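Local coordinates for protein BH2851 (Bacillus halodurans, PDB 2GFG) that is of unknown function but, as a CYTH-family barrel and putative adenylate cyclase, may act on nucleotides or other phosphate-containing substrates, at residues Asn38-Glu42 against Ala91-Phe97; Gln47-Ser53 against Leu106-Pro112; Ile63-Thr67 against Thr79-Lys85; Ile119-Thr124 against Lys182-Phe187. All blocks are in the same frame, centred on the assembly; numbering follows the deposited sequence.

Interaction 1 of 4, residues Asn38-Glu42 against Ala91-Phe97; sequences NHYFE and ALESAHF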
# COMPACT_ATOMS: atom_id res chain seq x y z
N ASN A 38 3.25 -7.85 0.71
CA ASN A 38 4.02 -6.65 0.94
C ASN A 38 5.04 -6.93 2.01
O ASN A 38 4.67 -7.25 3.14
CB ASN A 38 3.09 -5.53 1.37
CG ASN A 38 2.01 -5.26 0.37
OD1 ASN A 38 2.29 -4.97 -0.77
ND2 ASN A 38 0.76 -5.41 0.79
N HIS A 39 6.31 -6.92 1.63
CA HIS A 39 7.41 -7.12 2.57
C HIS A 39 7.93 -5.77 2.98
O HIS A 39 8.42 -5.01 2.15
CB HIS A 39 8.52 -7.93 1.92
CG HIS A 39 8.09 -9.28 1.45
ND1 HIS A 39 8.15 -10.40 2.26
CD2 HIS A 39 7.59 -9.69 0.26
CE1 HIS A 39 7.70 -11.44 1.58
NE2 HIS A 39 7.36 -11.04 0.37
N TYR A 40 7.83 -5.45 4.28
CA TYR A 40 8.16 -4.11 4.78
C TYR A 40 9.57 -4.01 5.31
O TYR A 40 10.07 -4.93 5.94
CB TYR A 40 7.17 -3.69 5.85
CG TYR A 40 5.75 -3.69 5.38
CD1 TYR A 40 5.38 -2.99 4.21
CD2 TYR A 40 4.75 -4.35 6.09
CE1 TYR A 40 4.07 -2.98 3.76
CE2 TYR A 40 3.42 -4.35 5.64
CZ TYR A 40 3.09 -3.66 4.47
OH TYR A 40 1.79 -3.66 4.02
N PHE A 41 10.21 -2.86 5.05
CA PHE A 41 11.55 -2.59 5.51
C PHE A 41 11.57 -1.34 6.36
O PHE A 41 10.88 -0.36 6.07
CB PHE A 41 12.49 -2.44 4.33
CG PHE A 41 12.65 -3.68 3.53
CD1 PHE A 41 13.72 -4.55 3.76
CD2 PHE A 41 11.71 -4.03 2.57
CE1 PHE A 41 13.87 -5.72 3.03
CE2 PHE A 41 11.85 -5.21 1.84
CZ PHE A 41 12.93 -6.06 2.07
N GLU A 42 12.37 -1.37 7.42
CA GLU A 42 12.46 -0.26 8.34
C GLU A 42 13.68 -0.45 9.25
O GLU A 42 14.19 -1.58 9.39
CB GLU A 42 11.15 -0.18 9.18
CG GLU A 42 11.07 0.97 10.19
CD GLU A 42 11.21 2.35 9.57
OE1 GLU A 42 12.35 2.73 9.20
OE2 GLU A 42 10.21 3.11 9.56
N ALA A 91 17.60 -8.74 -0.81
CA ALA A 91 17.08 -7.66 0.04
C ALA A 91 16.37 -8.22 1.26
O ALA A 91 16.62 -7.79 2.39
CB ALA A 91 16.14 -6.76 -0.76
N LEU A 92 15.51 -9.21 1.04
CA LEU A 92 14.72 -9.83 2.11
C LEU A 92 15.57 -10.60 3.11
O LEU A 92 15.37 -10.49 4.30
CB LEU A 92 13.65 -10.77 1.52
CG LEU A 92 12.52 -10.07 0.76
CD1 LEU A 92 11.81 -11.06 -0.20
CD2 LEU A 92 11.55 -9.46 1.71
N GLU A 93 16.55 -11.37 2.60
CA GLU A 93 17.33 -12.29 3.45
C GLU A 93 18.57 -11.66 4.09
O GLU A 93 18.97 -12.05 5.19
CB GLU A 93 17.75 -13.53 2.65
CG GLU A 93 16.57 -14.39 2.20
CD GLU A 93 17.00 -15.63 1.38
OE1 GLU A 93 18.14 -15.64 0.83
OE2 GLU A 93 16.18 -16.56 1.26
N SER A 94 19.21 -10.72 3.38
CA SER A 94 20.50 -10.17 3.83
C SER A 94 20.58 -8.62 3.81
O SER A 94 21.66 -8.06 3.93
CB SER A 94 21.63 -10.76 2.98
OG SER A 94 21.49 -10.40 1.62
N ALA A 95 19.43 -7.95 3.67
CA ALA A 95 19.37 -6.47 3.66
C ALA A 95 20.29 -5.79 2.59
O ALA A 95 20.72 -4.64 2.78
CB ALA A 95 19.67 -5.92 5.06
N HIS A 96 20.59 -6.51 1.48
CA HIS A 96 21.37 -5.95 0.38
C HIS A 96 20.42 -5.50 -0.73
O HIS A 96 19.77 -6.32 -1.38
CB HIS A 96 22.37 -6.97 -0.16
CG HIS A 96 23.41 -7.38 0.84
ND1 HIS A 96 23.48 -8.65 1.37
CD2 HIS A 96 24.41 -6.68 1.42
CE1 HIS A 96 24.48 -8.72 2.22
NE2 HIS A 96 25.06 -7.53 2.28
N PHE A 97 20.33 -4.18 -0.93
CA PHE A 97 19.40 -3.60 -1.90
C PHE A 97 20.12 -3.18 -3.17
O PHE A 97 21.33 -2.86 -3.13
CB PHE A 97 18.68 -2.41 -1.29
CG PHE A 97 17.99 -2.73 0.00
CD1 PHE A 97 16.68 -3.20 0.01
CD2 PHE A 97 18.67 -2.60 1.22
CE1 PHE A 97 16.04 -3.52 1.22
CE2 PHE A 97 18.04 -2.91 2.42
CZ PHE A 97 16.72 -3.37 2.42
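One aromatic pair and a leucine side chain make most of the contact where helix 85-94 and the turn after it lie against strand 34-42. Phe97 directs its ring edge at the face of Phe41 in an offset edge-to-face pair, with centroids 5.2 Å apart and planes at 77°; the closest atoms are Phe41 CD1 and Phe97 CZ, at 3.5 Å. The chain reaches this position because Ala95 leaves the helix with positive phi, which carries the backbone round so that the side chain of Phe97 faces the strand. At the edge of the Phe41 ring, CE1 lies 3.5 Å from the carbonyl oxygen of Ala91.

His39 and Phe41 project from the same side of their strand, the outer side of the antiparallel CYTH barrel, whereas Tyr40 between them points the other way, toward helix 182-190. Helix 85-94 covers the outside of the barrel wall, Ala91 also touching Ile57 of the adjoining strand.

Apolar packing completes the contact. Leu92 reaches between the two strand residues: its CD2 is 3.4 Å from His39 CB and 3.7 Å from Phe41 CZ, while CD1 sits over one face of the imidazole. Ala91 CB is 4.3 Å from Phe41 CZ.

Interaction 2 of 4, residues Gln47-Ser53 against Leu106-Pro112; sequences QLKKQSS and LRDLSIP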
# COMPACT_ATOMS: atom_id res chain seq x y z
N GLN A 47 13.13 5.02 11.25
CA GLN A 47 13.49 6.30 10.56
C GLN A 47 12.53 6.67 9.42
O GLN A 47 12.19 7.85 9.25
CB GLN A 47 14.94 6.27 10.05
CG GLN A 47 15.97 6.38 11.17
CD GLN A 47 17.40 6.59 10.67
OE1 GLN A 47 18.33 5.92 11.14
NE2 GLN A 47 17.58 7.54 9.75
N LEU A 48 12.09 5.67 8.64
CA LEU A 48 11.14 5.92 7.55
C LEU A 48 9.81 6.45 8.09
O LEU A 48 9.21 7.35 7.51
CB LEU A 48 10.91 4.65 6.71
CG LEU A 48 12.06 4.21 5.80
CD1 LEU A 48 11.87 2.74 5.36
CD2 LEU A 48 12.17 5.11 4.59
N LYS A 49 9.37 5.89 9.22
CA LYS A 49 8.13 6.33 9.88
C LYS A 49 8.26 7.81 10.31
O LYS A 49 7.35 8.61 10.09
CB LYS A 49 7.82 5.44 11.10
CG LYS A 49 6.32 5.28 11.42
CD LYS A 49 5.74 6.46 12.16
CE LYS A 49 4.27 6.26 12.47
NZ LYS A 49 3.64 7.49 13.02
N LYS A 50 9.41 8.16 10.88
CA LYS A 50 9.68 9.54 11.35
C LYS A 50 9.76 10.57 10.20
O LYS A 50 9.57 11.76 10.43
CB LYS A 50 10.96 9.58 12.19
CG LYS A 50 10.83 8.83 13.51
CD LYS A 50 12.17 8.62 14.18
CE LYS A 50 12.00 8.06 15.59
NZ LYS A 50 13.31 7.82 16.27
N GLN A 51 10.06 10.09 8.99
CA GLN A 51 10.03 10.94 7.79
C GLN A 51 8.75 10.71 6.96
O GLN A 51 8.69 11.08 5.78
CB GLN A 51 11.28 10.71 6.95
CG GLN A 51 12.58 11.02 7.72
CD GLN A 51 13.78 11.19 6.81
OE1 GLN A 51 13.67 11.71 5.70
NE2 GLN A 51 14.95 10.82 7.31
N SER A 52 7.71 10.15 7.61
CA SER A 52 6.40 9.89 6.99
C SER A 52 6.52 9.09 5.68
O SER A 52 5.70 9.25 4.75
CB SER A 52 5.64 11.20 6.78
OG SER A 52 5.48 11.89 8.01
N SER A 53 7.48 8.17 5.64
CA SER A 53 7.75 7.37 4.45
C SER A 53 7.58 5.90 4.73
O SER A 53 7.59 5.46 5.90
CB SER A 53 9.16 7.64 3.94
OG SER A 53 9.29 8.98 3.49
N LEU A 106 16.20 7.11 -1.07
CA LEU A 106 16.49 6.77 0.33
C LEU A 106 17.71 7.53 0.82
O LEU A 106 17.69 8.12 1.91
CB LEU A 106 16.73 5.25 0.50
CG LEU A 106 15.52 4.32 0.36
CD1 LEU A 106 15.97 2.88 0.46
CD2 LEU A 106 14.46 4.62 1.40
N ARG A 107 18.76 7.56 -0.01
CA ARG A 107 19.99 8.30 0.31
C ARG A 107 19.76 9.82 0.35
O ARG A 107 20.36 10.51 1.17
CB ARG A 107 21.13 7.93 -0.66
CG ARG A 107 21.66 6.50 -0.44
CD ARG A 107 23.01 6.21 -1.12
NE ARG A 107 22.85 5.72 -2.51
CZ ARG A 107 23.60 4.75 -3.08
NH1 ARG A 107 24.52 4.05 -2.37
NH2 ARG A 107 23.37 4.40 -4.35
N ASP A 108 18.84 10.33 -0.49
CA ASP A 108 18.45 11.77 -0.44
C ASP A 108 17.72 12.12 0.89
O ASP A 108 17.74 13.27 1.31
CB ASP A 108 17.55 12.15 -1.62
CG ASP A 108 18.28 12.13 -2.96
OD1 ASP A 108 19.54 12.03 -2.98
OD2 ASP A 108 17.61 12.23 -4.00
N LEU A 109 17.08 11.13 1.50
CA LEU A 109 16.41 11.30 2.81
C LEU A 109 17.34 11.01 4.02
O LEU A 109 16.89 11.02 5.17
CB LEU A 109 15.16 10.40 2.89
CG LEU A 109 14.01 10.74 1.93
CD1 LEU A 109 12.96 9.65 1.95
CD2 LEU A 109 13.37 12.10 2.27
N SER A 110 18.64 10.77 3.74
CA SER A 110 19.65 10.44 4.79
C SER A 110 19.29 9.16 5.58
O SER A 110 19.61 9.04 6.78
CB SER A 110 19.90 11.63 5.74
OG SER A 110 20.57 12.68 5.07
N ILE A 111 18.68 8.20 4.89
CA ILE A 111 18.34 6.91 5.48
C ILE A 111 19.55 6.00 5.40
O ILE A 111 20.04 5.74 4.31
CB ILE A 111 17.16 6.22 4.72
CG1 ILE A 111 15.92 7.13 4.66
CG2 ILE A 111 16.80 4.86 5.38
CD1 ILE A 111 15.22 7.35 6.00
N PRO A 112 20.07 5.53 6.57
CA PRO A 112 21.18 4.58 6.51
C PRO A 112 20.70 3.21 6.01
O PRO A 112 20.00 2.50 6.73
CB PRO A 112 21.66 4.51 7.96
CG PRO A 112 20.45 4.84 8.76
CD PRO A 112 19.68 5.84 7.96
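Two Schellman motifs face each other here, one ending the short helix 47-50 and the other ending helix 101-108. In the first, Ser52 is the C-prime residue with positive phi, and Ser53 N bonds Leu48 O at 2.7 Å while Ser52 N bonds Lys49 O at 2.9 Å. In the second, Ser110 has that role, with Ile111 N to Leu106 O and Ser110 N to Arg107 O both at 3.1 Å.

Between the segments the ends of three apolar side chains meet. Leu48 CD2 lies 4.0 Å from both Leu106 CD2 and Ile111 CD1, forming an apolar centre which Leu116 of a loop and Leu55 of strand 54-60 also touch. The contact thus joins two helix ends at the edge of the CYTH barrel, on the side where strand 54-60 follows directly from Ser53.

One hydrogen bond crosses beside the apolar centre: Gln51 NE2 donates to Leu109 O at 2.9 Å (156° at the hydrogen), the main-chain carbonyl just before the C-prime Ser110, and the same NE2 is 3.7 Å from Ile111 CD1. Gln47 packs its amide alongside the proline, NE2 being 3.2 Å from Pro112 CD, and Ser53 OG lies in van der Waals contact 4.0 Å from Leu109 CD1.

Interaction 3 of 4, residues Ile63-Thr67 against Thr79-Lys85; sequences IFTFT and TNQTLSK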
# COMPACT_ATOMS: atom_id res chain seq x y z
N ILE A 63 5.98 -11.29 -9.99
CA ILE A 63 6.63 -10.01 -10.27
C ILE A 63 6.91 -9.28 -8.95
O ILE A 63 6.00 -9.10 -8.12
CB ILE A 63 5.78 -9.12 -11.20
CG1 ILE A 63 5.73 -9.73 -12.60
CG2 ILE A 63 6.36 -7.66 -11.26
CD1 ILE A 63 4.70 -9.14 -13.49
N PHE A 64 8.17 -8.87 -8.77
CA PHE A 64 8.61 -8.14 -7.59
C PHE A 64 8.81 -6.68 -7.91
O PHE A 64 9.41 -6.34 -8.94
CB PHE A 64 9.91 -8.73 -7.07
CG PHE A 64 9.78 -10.14 -6.60
CD1 PHE A 64 9.84 -11.18 -7.51
CD2 PHE A 64 9.55 -10.42 -5.25
CE1 PHE A 64 9.69 -12.50 -7.08
CE2 PHE A 64 9.43 -11.74 -4.82
CZ PHE A 64 9.48 -12.77 -5.73
N THR A 65 8.32 -5.81 -7.02
CA THR A 65 8.42 -4.36 -7.19
C THR A 65 8.90 -3.69 -5.90
O THR A 65 8.27 -3.82 -4.84
CB THR A 65 7.06 -3.75 -7.60
OG1 THR A 65 6.53 -4.46 -8.74
CG2 THR A 65 7.19 -2.27 -7.94
N PHE A 66 10.04 -3.01 -5.99
CA PHE A 66 10.62 -2.24 -4.88
C PHE A 66 9.98 -0.87 -4.90
O PHE A 66 10.02 -0.19 -5.92
CB PHE A 66 12.15 -2.15 -5.09
CG PHE A 66 12.95 -1.73 -3.84
CD1 PHE A 66 12.51 -2.04 -2.54
CD2 PHE A 66 14.24 -1.19 -4.00
CE1 PHE A 66 13.29 -1.73 -1.43
CE2 PHE A 66 15.03 -0.87 -2.89
CZ PHE A 66 14.56 -1.13 -1.61
N THR A 67 9.38 -0.46 -3.78
CA THR A 67 8.60 0.80 -3.74
C THR A 67 8.87 1.64 -2.50
O THR A 67 8.79 1.14 -1.37
CB THR A 67 7.07 0.52 -3.84
OG1 THR A 67 6.77 -0.01 -5.12
CG2 THR A 67 6.25 1.81 -3.63
N THR A 79 7.86 6.03 -5.70
CA THR A 79 8.95 5.65 -6.59
C THR A 79 9.01 4.13 -6.68
O THR A 79 9.29 3.46 -5.68
CB THR A 79 10.30 6.20 -6.08
OG1 THR A 79 10.19 7.61 -5.93
CG2 THR A 79 11.43 5.88 -7.07
N ASN A 80 8.72 3.61 -7.88
CA ASN A 80 8.65 2.16 -8.11
C ASN A 80 9.85 1.66 -8.92
O ASN A 80 10.33 2.35 -9.84
CB ASN A 80 7.36 1.81 -8.86
CG ASN A 80 6.10 2.18 -8.08
OD1 ASN A 80 5.94 1.77 -6.92
ND2 ASN A 80 5.19 2.89 -8.73
N GLN A 81 10.33 0.46 -8.58
CA GLN A 81 11.44 -0.17 -9.32
C GLN A 81 11.23 -1.68 -9.36
O GLN A 81 11.04 -2.30 -8.32
CB GLN A 81 12.77 0.16 -8.66
CG GLN A 81 14.01 -0.32 -9.42
CD GLN A 81 15.29 -0.06 -8.64
OE1 GLN A 81 15.36 0.85 -7.80
NE2 GLN A 81 16.31 -0.88 -8.87
N THR A 82 11.26 -2.25 -10.57
CA THR A 82 11.15 -3.70 -10.75
C THR A 82 12.42 -4.39 -10.28
O THR A 82 13.52 -3.92 -10.54
CB THR A 82 10.93 -4.07 -12.25
OG1 THR A 82 9.79 -3.38 -12.75
CG2 THR A 82 10.72 -5.60 -12.43
N LEU A 83 12.24 -5.51 -9.57
CA LEU A 83 13.36 -6.34 -9.11
C LEU A 83 13.21 -7.74 -9.66
O LEU A 83 12.11 -8.20 -9.90
CB LEU A 83 13.38 -6.43 -7.59
CG LEU A 83 13.48 -5.16 -6.77
CD1 LEU A 83 13.66 -5.54 -5.30
CD2 LEU A 83 14.62 -4.27 -7.23
N SER A 84 14.34 -8.43 -9.80
CA SER A 84 14.32 -9.87 -10.07
C SER A 84 14.11 -10.60 -8.76
O SER A 84 14.25 -10.00 -7.67
CB SER A 84 15.62 -10.33 -10.72
OG SER A 84 16.74 -10.07 -9.89
N LYS A 85 13.75 -11.88 -8.85
CA LYS A 85 13.63 -12.75 -7.67
C LYS A 85 14.96 -12.76 -6.86
O LYS A 85 14.93 -12.72 -5.63
CB LYS A 85 13.24 -14.18 -8.09
CG LYS A 85 12.84 -15.10 -6.94
CD LYS A 85 12.48 -16.50 -7.43
CE LYS A 85 12.09 -17.42 -6.29
NZ LYS A 85 11.81 -18.83 -6.76
O HOH W 1 9.99 -9.19 -11.16
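Thr79 opens the pairing with its carbonyl oxygen, which receives a CA-H...O contact of 3.4 Å from Thr67 CA. Asn80 then stands opposite Thr67 in an antiparallel non-hydrogen-bonded pair (CA atoms 4.6 Å apart), where the side chains make the link instead: Thr67 OG1 donates to Asn80 OD1 at 2.7 Å. Asn80 ND2 is hydrogen-bonded to Glu78 OE1. At Gln81 the backbones exchange two hydrogen bonds, Phe66 N to Gln81 O at 2.6 Å and Gln81 N to Phe66 O at 2.8 Å, while Gln81 OE1 approaches the edge of the Phe66 ring.

These are the two arms of the beta hairpin 63-71/76-83 in the closed antiparallel CYTH barrel. Phe64, Phe66, Gln81 and Leu83 share one face, where Phe66 and Gln81 touch Val102 of helix 101-108. Thr65, Thr67, Asn80 and Thr82 occupy the other face, consistent with the barrel interior.

Thr82 sits across from Thr65, CA atoms 4.5 Å apart. Next, Leu83 N bonds Phe64 O at 3.0 Å, but the return link runs through a water, 3.0 Å from Phe64 N and 2.7 Å from Leu83 O. Leu83 CG also packs on Phe66 CB at 3.7 Å. Ser84 is the N-cap of helix 85-94, and Lys85, in its first turn, places CB 4.1 Å from Phe64 CE1.

Interaction 4 of 4, residues Ile119-Thr124 against Lys182-Phe187; sequences IGTLST and KIQRFF. With EDO (1,2-ethanediol), chain H.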
# COMPACT_ATOMS: atom_id res chain seq x y z
N ILE A 119 11.19 -6.26 8.25
CA ILE A 119 10.47 -6.29 9.55
C ILE A 119 9.28 -7.26 9.55
O ILE A 119 8.90 -7.79 10.60
CB ILE A 119 10.01 -4.86 10.02
CG1 ILE A 119 9.15 -4.16 8.96
CG2 ILE A 119 11.23 -4.00 10.36
CD1 ILE A 119 8.33 -2.97 9.52
N GLY A 120 8.70 -7.50 8.37
CA GLY A 120 7.61 -8.47 8.24
C GLY A 120 6.83 -8.35 6.94
O GLY A 120 7.09 -7.45 6.13
N THR A 121 5.84 -9.22 6.77
CA THR A 121 5.09 -9.33 5.53
C THR A 121 3.57 -9.31 5.79
O THR A 121 3.06 -10.07 6.60
CB THR A 121 5.45 -10.63 4.78
OG1 THR A 121 6.86 -10.68 4.57
CG2 THR A 121 4.73 -10.71 3.42
N LEU A 122 2.88 -8.44 5.04
CA LEU A 122 1.43 -8.33 5.08
C LEU A 122 0.88 -8.77 3.73
O LEU A 122 1.30 -8.24 2.69
CB LEU A 122 1.03 -6.87 5.38
CG LEU A 122 -0.46 -6.49 5.37
CD1 LEU A 122 -0.70 -5.34 6.32
CD2 LEU A 122 -0.97 -6.14 3.96
N SER A 123 -0.04 -9.74 3.75
CA SER A 123 -0.65 -10.24 2.51
C SER A 123 -1.99 -9.57 2.26
O SER A 123 -2.75 -9.35 3.19
CB SER A 123 -0.84 -11.76 2.58
OG SER A 123 0.40 -12.42 2.62
N THR A 124 -2.27 -9.26 0.99
CA THR A 124 -3.55 -8.63 0.61
C THR A 124 -4.18 -9.32 -0.60
O THR A 124 -3.50 -9.60 -1.60
CB THR A 124 -3.38 -7.13 0.29
OG1 THR A 124 -2.90 -6.44 1.45
CG2 THR A 124 -4.73 -6.50 -0.15
N LYS A 182 -1.78 0.43 5.63
CA LYS A 182 -1.55 -1.02 5.90
C LYS A 182 -0.27 -1.24 6.68
O LYS A 182 -0.25 -1.96 7.67
CB LYS A 182 -1.48 -1.81 4.60
CG LYS A 182 -2.82 -2.11 3.99
CD LYS A 182 -2.66 -2.67 2.59
CE LYS A 182 -4.00 -2.98 1.95
NZ LYS A 182 -4.85 -1.78 1.82
N ILE A 183 0.81 -0.62 6.20
CA ILE A 183 2.12 -0.73 6.84
C ILE A 183 2.11 -0.18 8.28
O ILE A 183 2.80 -0.70 9.16
CB ILE A 183 3.23 -0.02 5.98
CG1 ILE A 183 4.61 -0.33 6.52
CG2 ILE A 183 3.00 1.52 5.90
CD1 ILE A 183 5.73 0.07 5.59
N GLN A 184 1.30 0.86 8.51
CA GLN A 184 1.16 1.44 9.86
C GLN A 184 0.27 0.55 10.73
O GLN A 184 0.58 0.33 11.91
CB GLN A 184 0.58 2.85 9.77
CG GLN A 184 1.43 3.82 8.93
CD GLN A 184 2.68 4.27 9.63
N ARG A 185 -0.80 0.00 10.14
CA ARG A 185 -1.64 -1.00 10.82
C ARG A 185 -0.83 -2.25 11.13
O ARG A 185 -1.09 -2.94 12.11
CB ARG A 185 -2.88 -1.38 9.98
CG ARG A 185 -3.85 -0.22 9.73
CD ARG A 185 -5.25 -0.72 9.37
NE ARG A 185 -5.26 -1.73 8.29
CZ ARG A 185 -5.31 -1.46 6.97
NH1 ARG A 185 -5.24 -0.21 6.52
NH2 ARG A 185 -5.37 -2.47 6.11
N PHE A 186 0.16 -2.55 10.26
CA PHE A 186 1.07 -3.68 10.48
C PHE A 186 1.92 -3.49 11.74
O PHE A 186 1.82 -4.29 12.66
CB PHE A 186 2.00 -3.91 9.26
CG PHE A 186 2.97 -5.05 9.45
CD1 PHE A 186 4.21 -4.84 10.07
CD2 PHE A 186 2.61 -6.35 9.11
CE1 PHE A 186 5.07 -5.90 10.31
CE2 PHE A 186 3.47 -7.42 9.34
CZ PHE A 186 4.70 -7.19 9.94
N PHE A 187 2.78 -2.46 11.76
CA PHE A 187 3.73 -2.30 12.90
C PHE A 187 3.14 -1.63 14.17
O PHE A 187 3.73 -1.73 15.24
CB PHE A 187 5.12 -1.67 12.47
CG PHE A 187 5.02 -0.39 11.67
CD1 PHE A 187 4.44 0.76 12.22
CD2 PHE A 187 5.70 -0.27 10.45
CE1 PHE A 187 4.44 1.99 11.50
CE2 PHE A 187 5.72 0.94 9.73
CZ PHE A 187 5.08 2.06 10.25
C1 EDO H . -3.51 1.51 2.30
O1 EDO H . -4.09 1.69 3.60
C2 EDO H . -2.05 1.96 2.29
O2 EDO H . -1.16 0.88 1.95
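Phe186 wedges its ring against the backbone of strand 117-131, with CZ 3.6 Å from Gly120 CA, CE2 3.8 Å from Thr121 O and CD2 4.1 Å from Leu122 CB. Glycine is what makes room: an ideal CB on Gly120 would fall 2.3 Å from Phe186 CZ, a clash. Tyr40 of the neighbouring strand meets the same ring edge-to-face.

One turn earlier in helix 182-190, Lys182 packs its aliphatic part on the strand, CB being 4.0 Å from Leu122 CD1 and CE 3.7 Å from Thr124 OG1, a hydroxyl that is hydrogen-bonded to Ser141. At the other end, Ile119 CD1 reaches the edge of the Phe187 ring, 3.9 Å from CD2. The strand and helix segments run at 125° to each other, their axes 9.5 Å apart at closest.

The charged ends point beyond the apolar patch. Lys182 NZ forms salt bridges with Asp139, Glu150 and Glu152, and Arg185 with Asp148 and Glu150; a 1,2-ethanediol accepts a weak hydrogen bond from Lys182 N (3.3 Å to O1). Apolar contacts thus join the C-terminal helix to the barrel wall while its basic residues meet acidic barrel residues, consistent with the charged tunnel of CYTH proteins.

Overall arrangement
Interactions 1, 3 and 4 each include strands of one closed antiparallel barrel; interaction 2 joins two helix ends beside it. Interactions 1 and 3 lie about 12 Å apart, centre to centre, and touch where Phe97 meets Phe66; interactions 1 and 4, about 13 Å apart, lie on the neighbouring strands 34-42 and 117-131 respectively. Interaction 2 is about 15 Å from interaction 1, joined to it by Glu42, and about 18 Å from interaction 4, which it touches through Lys49. Along the chain, interactions 1 and 2 alternate their segments, interaction 3 is nested inside both, and interaction 4 follows. Helices 85-94 and 101-108 cover the outside of the wall, while helix 182-190 packs against the face carrying Tyr40 and Leu122, consistent with the barrel interior.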